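PDB 3U52: phenol hydroxylase component phN, which probably serves as the diiron-bearing oxygenase subunit of a multicomponent phenol hydroxylase, activating dioxygen to add a hydroxyl group to an aromatic ring. Local coordinates for residues 45-48 with 49-52; 467-470 with 471-475; 435-438 with 439-443; 366-369 with 370-374; 147-150 with 151-154. All coordinates share one frame; numbering follows the deposited sequence.

Contact 1. Residues 45-48 with 49-52; sequences TDWS and QWED
Asp-46 has its CG on the far side from the backbone N (chi1 -175°), and Gln-49 sets CG beside its own N (chi1 -65°) and runs extended from there, which brings the carboxylate against the aliphatic part of the glutamine. The two side chains cross at about a right angle, with Asp-46 OD1 3.6 Å from Gln-49 CG. The other carboxylate oxygen turns back to the Ser-48 end of the same turn. Asp-46 OD2 accepts from Ser-48 N at 3.1 Å, which makes an Asx turn, and from Ser-48 OG at 2.7 Å, both donors coming from the same face of the carboxylate. Replacing Asp-46 by an alanine would probably leave the Ser-48 amide and hydroxyl without their shared acceptor and let the hydroxyl turn freely. The backbone then coils tightly through two successive i to i+3 bonds, Gln-49 N to Asp-46 O at 3.1 Å and Trp-50 N to Trp-47 O at 2.9 Å, giving a short 3-10 turn. Trp-47 and Trp-50 consequently come near each other: Trp-50 CE3 lies at the edge of the Trp-47 ring, 4.4 Å from Trp-47 CZ3. Both indoles touch a bound xenon, in a pocket completed by Phe-188 and Leu-191. The turn belongs to the loop between helix 30-33 and helix 58-81 and lies against helix 220-250, where Phe-246 meets both tryptophan rings and Gln-250 takes the amide of Asp-46; on the N-terminal side, Arg-19 forms a salt bridge with Asp-52.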
loop_
_atom_site.group_PDB
_atom_site.type_symbol
_atom_site.label_atom_id
_atom_site.label_comp_id
_atom_site.label_asym_id
_atom_site.label_seq_id
_atom_site.Cartn_x
_atom_site.Cartn_y
_atom_site.Cartn_z
ATOM N N THR A 45 22.085 34.978 -22.468
ATOM C CA THR A 45 21.597 35.872 -23.522
ATOM C C THR A 45 20.062 36.098 -23.475
ATOM O O THR A 45 19.589 37.201 -23.759
ATOM C CB THR A 45 22.050 35.294 -24.861
ATOM O OG1 THR A 45 23.395 35.747 -25.125
ATOM C CG2 THR A 45 21.096 35.651 -25.991
ATOM N N ASP A 46 19.304 35.087 -23.048
ATOM C CA ASP A 46 17.838 35.126 -23.145
ATOM C C ASP A 46 17.178 33.957 -22.396
ATOM O O ASP A 46 17.105 32.823 -22.912
ATOM C CB ASP A 46 17.412 35.112 -24.606
ATOM C CG ASP A 46 15.900 35.277 -24.799
ATOM O OD1 ASP A 46 15.453 35.205 -25.988
ATOM O OD2 ASP A 46 15.165 35.500 -23.798
ATOM N N TRP A 47 16.687 34.265 -21.194
ATOM C CA TRP A 47 16.105 33.255 -20.301
ATOM C C TRP A 47 14.847 32.650 -20.875
ATOM O O TRP A 47 14.500 31.501 -20.553
ATOM C CB TRP A 47 15.857 33.806 -18.904
ATOM C CG TRP A 47 17.043 33.705 -17.960
ATOM C CD1 TRP A 47 17.812 34.735 -17.510
ATOM C CD2 TRP A 47 17.576 32.516 -17.352
ATOM N NE1 TRP A 47 18.789 34.267 -16.649
ATOM C CE2 TRP A 47 18.654 32.909 -16.534
ATOM C CE3 TRP A 47 17.253 31.159 -17.430
ATOM C CZ2 TRP A 47 19.400 31.998 -15.796
ATOM C CZ3 TRP A 47 17.995 30.259 -16.691
ATOM C CH2 TRP A 47 19.056 30.674 -15.895
ATOM N N SER A 48 14.194 33.390 -21.771
ATOM C CA SER A 48 12.942 32.924 -22.386
ATOM C C SER A 48 13.170 31.740 -23.345
ATOM O O SER A 48 12.240 30.978 -23.686
ATOM C CB SER A 48 12.243 34.075 -23.111
ATOM O OG SER A 48 12.815 34.224 -24.401
ATOM N N GLN A 49 14.410 31.546 -23.754
ATOM C CA GLN A 49 14.703 30.353 -24.520
ATOM C C GLN A 49 14.802 29.067 -23.692
ATOM O O GLN A 49 14.946 27.971 -24.256
ATOM C CB GLN A 49 15.919 30.583 -25.380
ATOM C CG GLN A 49 15.615 31.647 -26.396
ATOM C CD GLN A 49 16.825 32.074 -27.140
ATOM O OE1 GLN A 49 16.763 32.263 -28.360
ATOM N NE2 GLN A 49 17.942 32.249 -26.431
ATOM N N TRP A 50 14.707 29.199 -22.369
ATOM C CA TRP A 50 14.538 28.025 -21.496
ATOM C C TRP A 50 13.306 27.208 -21.915
ATOM O O TRP A 50 12.199 27.770 -22.021
ATOM C CB TRP A 50 14.394 28.489 -20.024
ATOM C CG TRP A 50 14.229 27.340 -19.077
ATOM C CD1 TRP A 50 13.066 26.845 -18.569
ATOM C CD2 TRP A 50 15.270 26.530 -18.563
ATOM N NE1 TRP A 50 13.320 25.762 -17.751
ATOM C CE2 TRP A 50 14.670 25.548 -17.731
ATOM C CE3 TRP A 50 16.669 26.544 -18.698
ATOM C CZ2 TRP A 50 15.431 24.584 -17.023
ATOM C CZ3 TRP A 50 17.421 25.566 -18.014
ATOM C CH2 TRP A 50 16.790 24.595 -17.196
ATOM N N GLU A 51 13.478 25.910 -22.188
ATOM C CA GLU A 51 12.348 25.005 -22.449
ATOM C C GLU A 51 12.063 24.211 -21.194
ATOM O O GLU A 51 12.986 23.607 -20.638
ATOM C CB GLU A 51 12.651 24.021 -23.604
ATOM C CG GLU A 51 12.747 24.666 -25.021
ATOM C CD GLU A 51 11.502 25.467 -25.430
ATOM O OE1 GLU A 51 10.349 24.975 -25.207
ATOM O OE2 GLU A 51 11.682 26.596 -25.991
ATOM N N ASP A 52 10.820 24.219 -20.734
ATOM C CA ASP A 52 10.466 23.524 -19.473
ATOM C C ASP A 52 10.717 22.037 -19.645
ATOM O O ASP A 52 10.286 21.456 -20.623
ATOM C CB ASP A 52 9.015 23.812 -19.058
ATOM C CG ASP A 52 8.690 25.331 -19.043
ATOM O OD1 ASP A 52 7.811 25.758 -19.815
ATOM O OD2 ASP A 52 9.302 26.107 -18.293
HETATM O O HOH W 1 10.310 28.665 -23.910
#

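Contact 2. Residues 467-470 with 471-475; sequences LETV and VQKYY
Val-470 O is gripped by two amides: Tyr-475 N at 2.9 Å, almost straight out from the carbonyl, and Tyr-474 N in a weak bond at 3.1 Å. One residue earlier Thr-469 O behaves alike, taking a sound bond from Lys-473 N at 2.8 Å and a weak, long one from Tyr-474 N. The amide of Tyr-474 is therefore split between two carbonyls, and the coil widens, whereas the first bonds, Val-471 N to Leu-467 O at 2.9 Å and Gln-472 N to Glu-468 O, are ordinary alpha helix. The wider step places Tyr-475 beside Val-470, the two side chains running the same way. With CG1 trans to the backbone N (chi1 180°), Val-470 lays that methyl over one face of the Tyr-475 ring, 4.1 Å from the centroid and 22° off the normal, a CH-pi contact. It sits toward the rim, with Val-470 CG1 3.9 Å from Tyr-475 CZ. The same methyl also brushes the CB of Tyr-474, whose ring leads away to hydrogen-bond through OH with a polar side chain of another protein's chain. Leu-467 and Tyr-475 both pack on Ile-457 of helix 453-458, and each touches a different xenon, so this short helix and the residue after it border two pockets that bind xenon in the crystal. The i to i+5 bond from Tyr-475 to Val-470 is the signature of a pi-type turn.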
loop_
_atom_site.group_PDB
_atom_site.type_symbol
_atom_site.label_atom_id
_atom_site.label_comp_id
_atom_site.label_asym_id
_atom_site.label_seq_id
_atom_site.Cartn_x
_atom_site.Cartn_y
_atom_site.Cartn_z
ATOM N N LEU A 467 43.268 5.034 18.269
ATOM C CA LEU A 467 42.248 4.869 17.262
ATOM C C LEU A 467 40.958 4.234 17.821
ATOM O O LEU A 467 39.875 4.535 17.373
ATOM C CB LEU A 467 42.844 4.401 15.898
ATOM C CG LEU A 467 44.068 5.313 15.414
ATOM C CD1 LEU A 467 44.829 4.808 14.163
ATOM C CD2 LEU A 467 43.836 6.798 15.227
ATOM N N GLU A 468 41.080 3.482 18.913
ATOM C CA GLU A 468 39.909 2.969 19.618
ATOM C C GLU A 468 38.992 4.105 20.092
ATOM O O GLU A 468 37.782 4.047 19.937
ATOM C CB GLU A 468 40.349 2.083 20.783
ATOM C CG GLU A 468 39.325 1.032 21.237
ATOM C CD GLU A 468 39.970 -0.195 21.946
ATOM O OE1 GLU A 468 39.313 -1.274 22.003
ATOM O OE2 GLU A 468 41.128 -0.091 22.437
ATOM N N THR A 469 39.575 5.168 20.630
ATOM C CA THR A 469 38.802 6.308 21.106
ATOM C C THR A 469 38.172 7.103 19.949
ATOM O O THR A 469 37.056 7.584 20.073
ATOM C CB THR A 469 39.686 7.241 21.961
ATOM O OG1 THR A 469 40.257 6.477 23.044
ATOM C CG2 THR A 469 38.897 8.416 22.512
ATOM N N VAL A 470 38.907 7.274 18.854
ATOM C CA VAL A 470 38.346 7.931 17.668
ATOM C C VAL A 470 37.151 7.108 17.169
ATOM O O VAL A 470 36.071 7.642 16.972
ATOM C CB VAL A 470 39.394 8.161 16.561
ATOM C CG1 VAL A 470 38.771 8.834 15.346
ATOM C CG2 VAL A 470 40.577 9.013 17.082
ATOM N N VAL A 471 37.325 5.808 17.014
ATOM C CA VAL A 471 36.252 4.962 16.462
ATOM C C VAL A 471 35.007 4.933 17.375
ATOM O O VAL A 471 33.900 5.156 16.900
ATOM C CB VAL A 471 36.781 3.580 16.133
ATOM C CG1 VAL A 471 35.650 2.623 15.794
ATOM C CG2 VAL A 471 37.822 3.687 14.987
ATOM N N GLN A 472 35.183 4.692 18.670
ATOM C CA GLN A 472 34.059 4.580 19.605
ATOM C C GLN A 472 33.479 5.937 19.991
ATOM O O GLN A 472 32.243 6.126 19.955
ATOM C CB GLN A 472 34.463 3.795 20.889
ATOM C CG GLN A 472 33.281 3.624 21.918
ATOM C CD GLN A 472 32.257 2.620 21.424
ATOM O OE1 GLN A 472 32.557 1.427 21.269
ATOM N NE2 GLN A 472 31.042 3.115 21.114
ATOM N N LYS A 473 34.334 6.897 20.357
ATOM C CA LYS A 473 33.819 8.152 20.940
ATOM C C LYS A 473 33.528 9.259 19.936
ATOM O O LYS A 473 32.594 10.034 20.145
ATOM C CB LYS A 473 34.725 8.677 22.081
ATOM C CG LYS A 473 34.714 7.784 23.374
ATOM C CD LYS A 473 33.350 7.867 24.145
ATOM C CE LYS A 473 33.106 6.696 25.108
ATOM N NZ LYS A 473 34.285 6.427 26.011
ATOM N N TYR A 474 34.325 9.349 18.864
ATOM C CA TYR A 474 34.102 10.351 17.830
ATOM C C TYR A 474 33.134 9.853 16.772
ATOM O O TYR A 474 32.163 10.549 16.445
ATOM C CB TYR A 474 35.429 10.792 17.177
ATOM C CG TYR A 474 35.325 12.069 16.349
ATOM C CD1 TYR A 474 35.666 12.071 14.990
ATOM C CD2 TYR A 474 34.832 13.251 16.900
ATOM C CE1 TYR A 474 35.551 13.232 14.229
ATOM C CE2 TYR A 474 34.737 14.432 16.154
ATOM C CZ TYR A 474 35.081 14.395 14.817
ATOM O OH TYR A 474 34.992 15.543 14.083
ATOM N N TYR A 475 33.396 8.641 16.260
ATOM C CA TYR A 475 32.596 8.079 15.181
ATOM C C TYR A 475 31.277 7.500 15.622
ATOM O O TYR A 475 30.373 7.339 14.773
ATOM C CB TYR A 475 33.384 6.983 14.403
ATOM C CG TYR A 475 34.564 7.498 13.616
ATOM C CD1 TYR A 475 34.820 8.850 13.493
ATOM C CD2 TYR A 475 35.403 6.611 12.958
ATOM C CE1 TYR A 475 35.910 9.304 12.741
ATOM C CE2 TYR A 475 36.448 7.045 12.212
ATOM C CZ TYR A 475 36.713 8.355 12.105
ATOM O OH TYR A 475 37.781 8.677 11.293
#

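Contact 3. Residues 435-438 with 439-443; sequences GCCD and IFKHE. With ZN (zinc ion), chain I.
Backbone bonds tie Cys-436 to Phe-440 and Cys-437 to Lys-441: Phe-440 N reaches Cys-436 O, and Lys-441 N reaches Cys-437 O, each at 3.0 Å. His-442 N follows to Asp-438 O at 3.3 Å, while the bond from Ile-439 N to Gly-435 O is weak. Charge comes next. Asp-438 and Lys-441 lie side by side, and a bend at chi3 (-45°) curls the lysine until its NZ stands 3.5 Å from Asp-438 OD1, a long salt bridge. Asp-438 OD2 is hydrogen-bonded by Tyr-320 OH, its strongest partner, and salt-bridged to Lys-319. Van der Waals contact brings aliphatic carbons against backbone carbonyls: Lys-441 CG lies 3.3 Å from Cys-437 O, and Ile-439 CG1 rests 3.4 Å from Gly-435 O. Side chain meets side chain where Lys-441 CD passes 4.1 Å from Cys-437 SG, and the Phe-440 ring packs against Phe-431 and Tyr-429. Metal binding is the remaining kind. Cys-436 SG binds the zinc together with Cys-399, Cys-402 and Cys-432. Four sulfur ligands and no other imply a site that is probably structural, fastening this helix to the loop bearing the first two cysteines.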
loop_
_atom_site.group_PDB
_atom_site.type_symbol
_atom_site.label_atom_id
_atom_site.label_comp_id
_atom_site.label_asym_id
_atom_site.label_seq_id
_atom_site.Cartn_x
_atom_site.Cartn_y
_atom_site.Cartn_z
ATOM N N GLY A 435 43.891 12.955 -12.734
ATOM C CA GLY A 435 42.595 13.625 -12.836
ATOM C C GLY A 435 42.364 14.549 -11.652
ATOM O O GLY A 435 41.916 15.676 -11.824
ATOM N N CYS A 436 42.709 14.072 -10.455
ATOM C CA CYS A 436 42.585 14.851 -9.219
ATOM C C CYS A 436 43.660 15.938 -9.157
ATOM O O CYS A 436 43.402 17.046 -8.755
ATOM C CB CYS A 436 42.666 13.926 -8.026
ATOM S SG CYS A 436 41.067 13.023 -7.666
ATOM N N CYS A 437 44.858 15.621 -9.615
ATOM C CA CYS A 437 45.908 16.633 -9.728
ATOM C C CYS A 437 45.452 17.832 -10.554
ATOM O O CYS A 437 45.627 18.972 -10.128
ATOM C CB CYS A 437 47.220 16.002 -10.268
ATOM S SG CYS A 437 48.631 17.168 -10.104
ATOM N N ASP A 438 44.848 17.612 -11.732
ATOM C CA ASP A 438 44.421 18.709 -12.591
ATOM C C ASP A 438 43.312 19.559 -12.001
ATOM O O ASP A 438 43.255 20.764 -12.231
ATOM C CB ASP A 438 43.945 18.200 -13.938
ATOM C CG ASP A 438 45.090 17.785 -14.844
ATOM O OD1 ASP A 438 46.285 17.902 -14.427
ATOM O OD2 ASP A 438 44.769 17.311 -15.957
ATOM N N ILE A 439 42.410 18.931 -11.259
ATOM C CA ILE A 439 41.351 19.658 -10.570
ATOM C C ILE A 439 42.022 20.589 -9.508
ATOM O O ILE A 439 41.679 21.784 -9.373
ATOM C CB ILE A 439 40.364 18.649 -9.863
ATOM C CG1 ILE A 439 39.556 17.882 -10.895
ATOM C CG2 ILE A 439 39.446 19.389 -8.856
ATOM C CD1 ILE A 439 38.831 16.700 -10.361
ATOM N N PHE A 440 42.976 20.054 -8.757
ATOM C CA PHE A 440 43.601 20.860 -7.672
ATOM C C PHE A 440 44.325 22.058 -8.288
ATOM O O PHE A 440 44.262 23.184 -7.768
ATOM C CB PHE A 440 44.576 20.010 -6.886
ATOM C CG PHE A 440 45.332 20.772 -5.831
ATOM C CD1 PHE A 440 44.860 20.797 -4.541
ATOM C CD2 PHE A 440 46.496 21.496 -6.145
ATOM C CE1 PHE A 440 45.539 21.503 -3.533
ATOM C CE2 PHE A 440 47.193 22.202 -5.154
ATOM C CZ PHE A 440 46.693 22.222 -3.845
ATOM N N LYS A 441 45.008 21.831 -9.399
ATOM C CA LYS A 441 45.830 22.880 -10.024
ATOM C C LYS A 441 45.004 24.038 -10.536
ATOM O O LYS A 441 45.477 25.176 -10.519
ATOM C CB LYS A 441 46.717 22.320 -11.142
ATOM C CG LYS A 441 47.803 21.397 -10.592
ATOM C CD LYS A 441 48.816 20.937 -11.615
ATOM C CE LYS A 441 48.152 20.506 -12.900
ATOM N NZ LYS A 441 49.178 19.756 -13.719
ATOM N N HIS A 442 43.777 23.762 -10.987
ATOM C CA HIS A 442 42.881 24.822 -11.415
ATOM C C HIS A 442 42.263 25.667 -10.264
ATOM O O HIS A 442 41.974 26.849 -10.471
ATOM C CB HIS A 442 41.821 24.295 -12.404
ATOM C CG HIS A 442 41.080 25.386 -13.127
ATOM N ND1 HIS A 442 39.772 25.718 -12.838
ATOM C CD2 HIS A 442 41.472 26.232 -14.110
ATOM C CE1 HIS A 442 39.391 26.725 -13.606
ATOM N NE2 HIS A 442 40.401 27.056 -14.386
ATOM N N GLU A 443 42.097 25.081 -9.059
ATOM C CA GLU A 443 41.437 25.737 -7.921
ATOM C C GLU A 443 42.156 25.423 -6.610
ATOM O O GLU A 443 41.527 24.906 -5.644
ATOM C CB GLU A 443 39.951 25.324 -7.810
ATOM C CG GLU A 443 39.120 25.660 -8.982
ATOM C CD GLU A 443 37.670 25.134 -8.836
ATOM O OE1 GLU A 443 36.792 26.018 -8.579
ATOM O OE2 GLU A 443 37.418 23.866 -8.940
HETATM ZN ZN ZN I . 41.677 11.686 -5.960
#

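Contact 4. Residues 366-369 with 370-374; sequences PDTF and DKYYR
Phe-369 carries its ring from CB, which abuts the amide of Asp-370, with CG trans to the backbone N (chi1 -172°), out along the coming turn of helix. Tyr-373 CB comes over the ring face at Phe-369 CD1, 3.7 Å away, and at CE1. At the edge, near the ring plane, Asp-370 OD1 lies 3.7 Å from Phe-369 CD2. Further out, Phe-369 CE2 touches Arg-374 CB at 3.8 Å and rests over one face of the guanidinium, whose plane stands 89° to the ring. The tip, CZ, lies under Arg-374 N, which is 4.0 Å above the plane of the Phe-369 ring, over its centre. That N-H is spent on Phe-369 O, at 2.8 Å. Tyr-373 N also gives to Phe-369 O at 2.8 Å, from the opposite face of the carbonyl, and the double acceptance widens the coil into a pi-type turn. The arginine is fixed at its near nitrogen: Arg-374 NE donates in the guanidinium plane to Asp-370 OD1 at 2.7 Å, a salt bridge met from above the carboxylate. With an alanine in place of Phe-369, the guanidinium face and the CB of Tyr-373 would probably lose their cover and a gap would open beside Met-358 and Met-361. Thr-368 stands at the N-cap of helix 369-385, its hydroxyl bonded to His-329 O. The ring packs from this helix onto Met-358, Met-361 and Ser-362 of helix 355-364, with His-333 of helix 331-342 meeting both Phe-369 and Tyr-373, and Asp-359 taking the far end of Arg-374.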
loop_
_atom_site.group_PDB
_atom_site.type_symbol
_atom_site.label_atom_id
_atom_site.label_comp_id
_atom_site.label_asym_id
_atom_site.label_seq_id
_atom_site.Cartn_x
_atom_site.Cartn_y
_atom_site.Cartn_z
ATOM N N PRO A 366 38.190 -11.535 -16.732
ATOM C CA PRO A 366 39.114 -12.586 -17.213
ATOM C C PRO A 366 40.607 -12.203 -17.337
ATOM O O PRO A 366 41.496 -13.077 -17.242
ATOM C CB PRO A 366 38.528 -12.939 -18.596
ATOM C CG PRO A 366 37.760 -11.683 -19.024
ATOM C CD PRO A 366 37.176 -11.173 -17.749
ATOM N N ASP A 367 40.871 -10.915 -17.507
ATOM C CA ASP A 367 42.207 -10.385 -17.724
ATOM C C ASP A 367 42.914 -9.914 -16.435
ATOM O O ASP A 367 44.109 -9.587 -16.500
ATOM C CB ASP A 367 42.144 -9.169 -18.666
ATOM C CG ASP A 367 41.444 -9.472 -19.983
ATOM O OD1 ASP A 367 41.994 -10.281 -20.758
ATOM O OD2 ASP A 367 40.348 -8.894 -20.255
ATOM N N THR A 368 42.174 -9.798 -15.310
ATOM C CA THR A 368 42.725 -9.211 -14.057
ATOM C C THR A 368 42.502 -9.988 -12.744
ATOM O O THR A 368 43.371 -9.957 -11.867
ATOM C CB THR A 368 42.177 -7.796 -13.817
ATOM O OG1 THR A 368 40.736 -7.842 -13.756
ATOM C CG2 THR A 368 42.610 -6.835 -14.955
ATOM N N PHE A 369 41.371 -10.680 -12.585
ATOM C CA PHE A 369 41.063 -11.204 -11.275
ATOM C C PHE A 369 42.026 -12.297 -10.823
ATOM O O PHE A 369 42.548 -12.234 -9.704
ATOM C CB PHE A 369 39.631 -11.685 -11.143
ATOM C CG PHE A 369 39.261 -12.046 -9.716
ATOM C CD1 PHE A 369 38.952 -11.052 -8.779
ATOM C CD2 PHE A 369 39.228 -13.386 -9.313
ATOM C CE1 PHE A 369 38.627 -11.404 -7.462
ATOM C CE2 PHE A 369 38.888 -13.749 -7.993
ATOM C CZ PHE A 369 38.583 -12.738 -7.077
ATOM N N ASP A 370 42.265 -13.292 -11.676
ATOM C CA ASP A 370 43.140 -14.402 -11.292
ATOM C C ASP A 370 44.575 -13.976 -11.142
ATOM O O ASP A 370 45.286 -14.481 -10.270
ATOM C CB ASP A 370 43.008 -15.571 -12.269
ATOM C CG ASP A 370 41.672 -16.290 -12.122
ATOM O OD1 ASP A 370 40.988 -16.101 -11.097
ATOM O OD2 ASP A 370 41.298 -17.060 -13.023
ATOM N N LYS A 371 44.990 -13.019 -11.973
ATOM C CA LYS A 371 46.363 -12.521 -11.931
ATOM C C LYS A 371 46.651 -11.674 -10.686
ATOM O O LYS A 371 47.666 -11.870 -9.991
ATOM C CB LYS A 371 46.651 -11.677 -13.172
ATOM C CG LYS A 371 48.148 -11.388 -13.374
ATOM C CD LYS A 371 48.448 -10.900 -14.792
ATOM C CE LYS A 371 47.856 -11.833 -15.891
ATOM N NZ LYS A 371 48.194 -11.374 -17.292
ATOM N N TYR A 372 45.775 -10.707 -10.407
ATOM C CA TYR A 372 46.063 -9.683 -9.388
ATOM C C TYR A 372 45.274 -9.835 -8.119
ATOM O O TYR A 372 45.754 -9.402 -7.080
ATOM C CB TYR A 372 45.854 -8.253 -9.929
ATOM C CG TYR A 372 46.674 -7.918 -11.140
ATOM C CD1 TYR A 372 46.079 -7.784 -12.396
ATOM C CD2 TYR A 372 48.034 -7.766 -11.041
ATOM C CE1 TYR A 372 46.838 -7.470 -13.530
ATOM C CE2 TYR A 372 48.814 -7.473 -12.148
ATOM C CZ TYR A 372 48.211 -7.334 -13.396
ATOM O OH TYR A 372 49.035 -7.037 -14.468
ATOM N N TYR A 373 44.071 -10.419 -8.166
ATOM C CA TYR A 373 43.193 -10.353 -6.992
ATOM C C TYR A 373 42.928 -11.649 -6.248
ATOM O O TYR A 373 42.984 -11.673 -5.016
ATOM C CB TYR A 373 41.925 -9.488 -7.285
ATOM C CG TYR A 373 42.325 -8.122 -7.841
ATOM C CD1 TYR A 373 42.090 -7.773 -9.162
ATOM C CD2 TYR A 373 42.996 -7.191 -7.025
ATOM C CE1 TYR A 373 42.521 -6.548 -9.684
ATOM C CE2 TYR A 373 43.406 -5.953 -7.534
ATOM C CZ TYR A 373 43.174 -5.635 -8.849
ATOM O OH TYR A 373 43.618 -4.396 -9.285
ATOM N N ARG A 374 42.675 -12.732 -6.973
ATOM C CA ARG A 374 42.498 -14.060 -6.378
ATOM C C ARG A 374 43.624 -14.425 -5.366
ATOM O O ARG A 374 43.320 -14.875 -4.280
ATOM C CB ARG A 374 42.342 -15.124 -7.483
ATOM C CG ARG A 374 42.016 -16.554 -6.977
ATOM C CD ARG A 374 41.859 -17.493 -8.165
ATOM N NE ARG A 374 40.535 -17.404 -8.768
ATOM C CZ ARG A 374 39.453 -18.012 -8.271
ATOM N NH1 ARG A 374 39.548 -18.718 -7.156
ATOM N NH2 ARG A 374 38.265 -17.910 -8.886
HETATM O O HOH W 2 43.574 -12.556 -14.596
#

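Contact 5. Residues 147-150 with 151-154; sequences HAMS and HYNK
Ala-148 presents its carbonyl to the edge of the Tyr-152 ring, Ala-148 O lying 4.0 Å from Tyr-152 CD1. Met-149 comes next. Bent at chi2 (-53°) and again at chi3, its chain folds back so that Met-149 CE touches Tyr-152 CD1 at 4.0 Å. The sulfur completes an oblique Met-aromatic contact, Met-149 SD standing 5.3 Å from the centroid of the Tyr-152 ring. The Met-149 carbonyl is well used too, since Asn-153 N meets Met-149 O nearly head-on at 2.9 Å. The helix is kinked here, for the amides of His-151 and Tyr-152 lack the usual i to i+4 bond. Ser-150 O takes a weak bond from Lys-154 N at 3.3 Å, while Lys-154 CG lies 3.4 Å from Ser-150 O; Ser-150 OG bonds to an acidic side chain of another protein's chain. Beyond the kink the polar ends are held elsewhere, Tyr-152 OH by Asp-219 and His-151 NE2 by His-85. Chemically the turn is two-sided: Ala-148 and Met-149, with Phe-100 and Thr-222, offer a bound xenon a mostly apolar wall, with the polarisable sulfur of Met-149, whereas Ser-150 OG and the backbone of Lys-154 bond to the partner protein.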
loop_
_atom_site.group_PDB
_atom_site.type_symbol
_atom_site.label_atom_id
_atom_site.label_comp_id
_atom_site.label_asym_id
_atom_site.label_seq_id
_atom_site.Cartn_x
_atom_site.Cartn_y
_atom_site.Cartn_z
ATOM N N HIS A 147 12.744 6.249 6.316
ATOM C CA HIS A 147 11.616 5.386 6.692
ATOM C C HIS A 147 11.851 3.980 6.183
ATOM O O HIS A 147 11.556 3.026 6.899
ATOM C CB HIS A 147 10.288 6.006 6.207
ATOM C CG HIS A 147 9.940 7.270 6.944
ATOM N ND1 HIS A 147 9.258 8.317 6.371
ATOM C CD2 HIS A 147 10.145 7.625 8.228
ATOM C CE1 HIS A 147 9.093 9.278 7.254
ATOM N NE2 HIS A 147 9.630 8.886 8.389
ATOM N N ALA A 148 12.443 3.856 4.988
ATOM C CA ALA A 148 12.724 2.543 4.371
ATOM C C ALA A 148 13.680 1.707 5.209
ATOM O O ALA A 148 13.473 0.510 5.376
ATOM C CB ALA A 148 13.288 2.678 2.933
ATOM N N MET A 149 14.744 2.354 5.682
ATOM C CA MET A 149 15.829 1.729 6.433
ATOM C C MET A 149 15.479 1.515 7.909
ATOM O O MET A 149 16.180 0.797 8.623
ATOM C CB MET A 149 17.085 2.588 6.356
ATOM C CG MET A 149 17.776 2.637 4.967
ATOM S SD MET A 149 18.074 0.933 4.435
ATOM C CE MET A 149 16.760 0.532 3.285
ATOM N N SER A 150 14.376 2.106 8.344
ATOM C CA SER A 150 14.031 2.140 9.740
ATOM C C SER A 150 13.979 0.749 10.348
ATOM O O SER A 150 14.512 0.512 11.423
ATOM C CB SER A 150 12.678 2.800 9.907
ATOM O OG SER A 150 12.513 3.123 11.269
ATOM N N HIS A 151 13.368 -0.173 9.624
ATOM C CA HIS A 151 13.117 -1.502 10.143
ATOM C C HIS A 151 14.439 -2.283 10.104
ATOM O O HIS A 151 14.678 -3.119 10.979
ATOM C CB HIS A 151 12.031 -2.200 9.302
ATOM C CG HIS A 151 11.636 -3.553 9.829
ATOM N ND1 HIS A 151 10.874 -3.712 10.969
ATOM C CD2 HIS A 151 11.935 -4.801 9.397
ATOM C CE1 HIS A 151 10.666 -5.000 11.178
ATOM N NE2 HIS A 151 11.296 -5.680 10.232
ATOM N N TYR A 152 15.311 -1.968 9.150
ATOM C CA TYR A 152 16.644 -2.631 9.100
ATOM C C TYR A 152 17.493 -2.224 10.299
ATOM O O TYR A 152 18.184 -3.058 10.895
ATOM C CB TYR A 152 17.376 -2.394 7.782
ATOM C CG TYR A 152 16.808 -3.179 6.608
ATOM C CD1 TYR A 152 16.007 -2.569 5.654
ATOM C CD2 TYR A 152 17.118 -4.544 6.448
ATOM C CE1 TYR A 152 15.502 -3.310 4.555
ATOM C CE2 TYR A 152 16.602 -5.289 5.412
ATOM C CZ TYR A 152 15.808 -4.671 4.453
ATOM O OH TYR A 152 15.313 -5.442 3.417
ATOM N N ASN A 153 17.406 -0.939 10.657
ATOM C CA ASN A 153 18.069 -0.368 11.830
ATOM C C ASN A 153 17.653 -1.033 13.146
ATOM O O ASN A 153 18.458 -1.134 14.087
ATOM C CB ASN A 153 17.818 1.151 11.918
ATOM C CG ASN A 153 18.418 1.761 13.188
ATOM O OD1 ASN A 153 17.691 2.316 14.057
ATOM N ND2 ASN A 153 19.722 1.633 13.333
ATOM N N LYS A 154 16.410 -1.497 13.235
ATOM C CA LYS A 154 16.005 -2.253 14.436
ATOM C C LYS A 154 16.633 -3.634 14.587
ATOM O O LYS A 154 16.649 -4.183 15.720
ATOM C CB LYS A 154 14.491 -2.393 14.485
ATOM C CG LYS A 154 13.814 -1.018 14.432
ATOM C CD LYS A 154 12.315 -1.117 14.586
ATOM C CE LYS A 154 11.698 0.227 14.296
ATOM N NZ LYS A 154 10.240 0.217 14.661
#

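In the fold
Along the chain the order is contact 1, contact 5, contact 4, contact 3, contact 2, and no two of them touch. Contacts 1 and 5 fall in the methane/phenol/alkene hydroxylase part of the chain, whose helices 105-121, 125-155, 187-216 and 220-250 supply the two iron sites; contact 5 sits on helix 125-155 itself, about 43 Å centre to centre from the loop of contact 1. Contact 4 starts helix 369-385, contact 3 is on helix 434-442 of the YHS domain, by the zinc, and contact 2 is on helix 467-474. Contacts 2 and 5 are closest, with nearest atoms about 12 Å apart. Contacts 1, 2 and 5 each border bound xenon, consistent with routes for small gases.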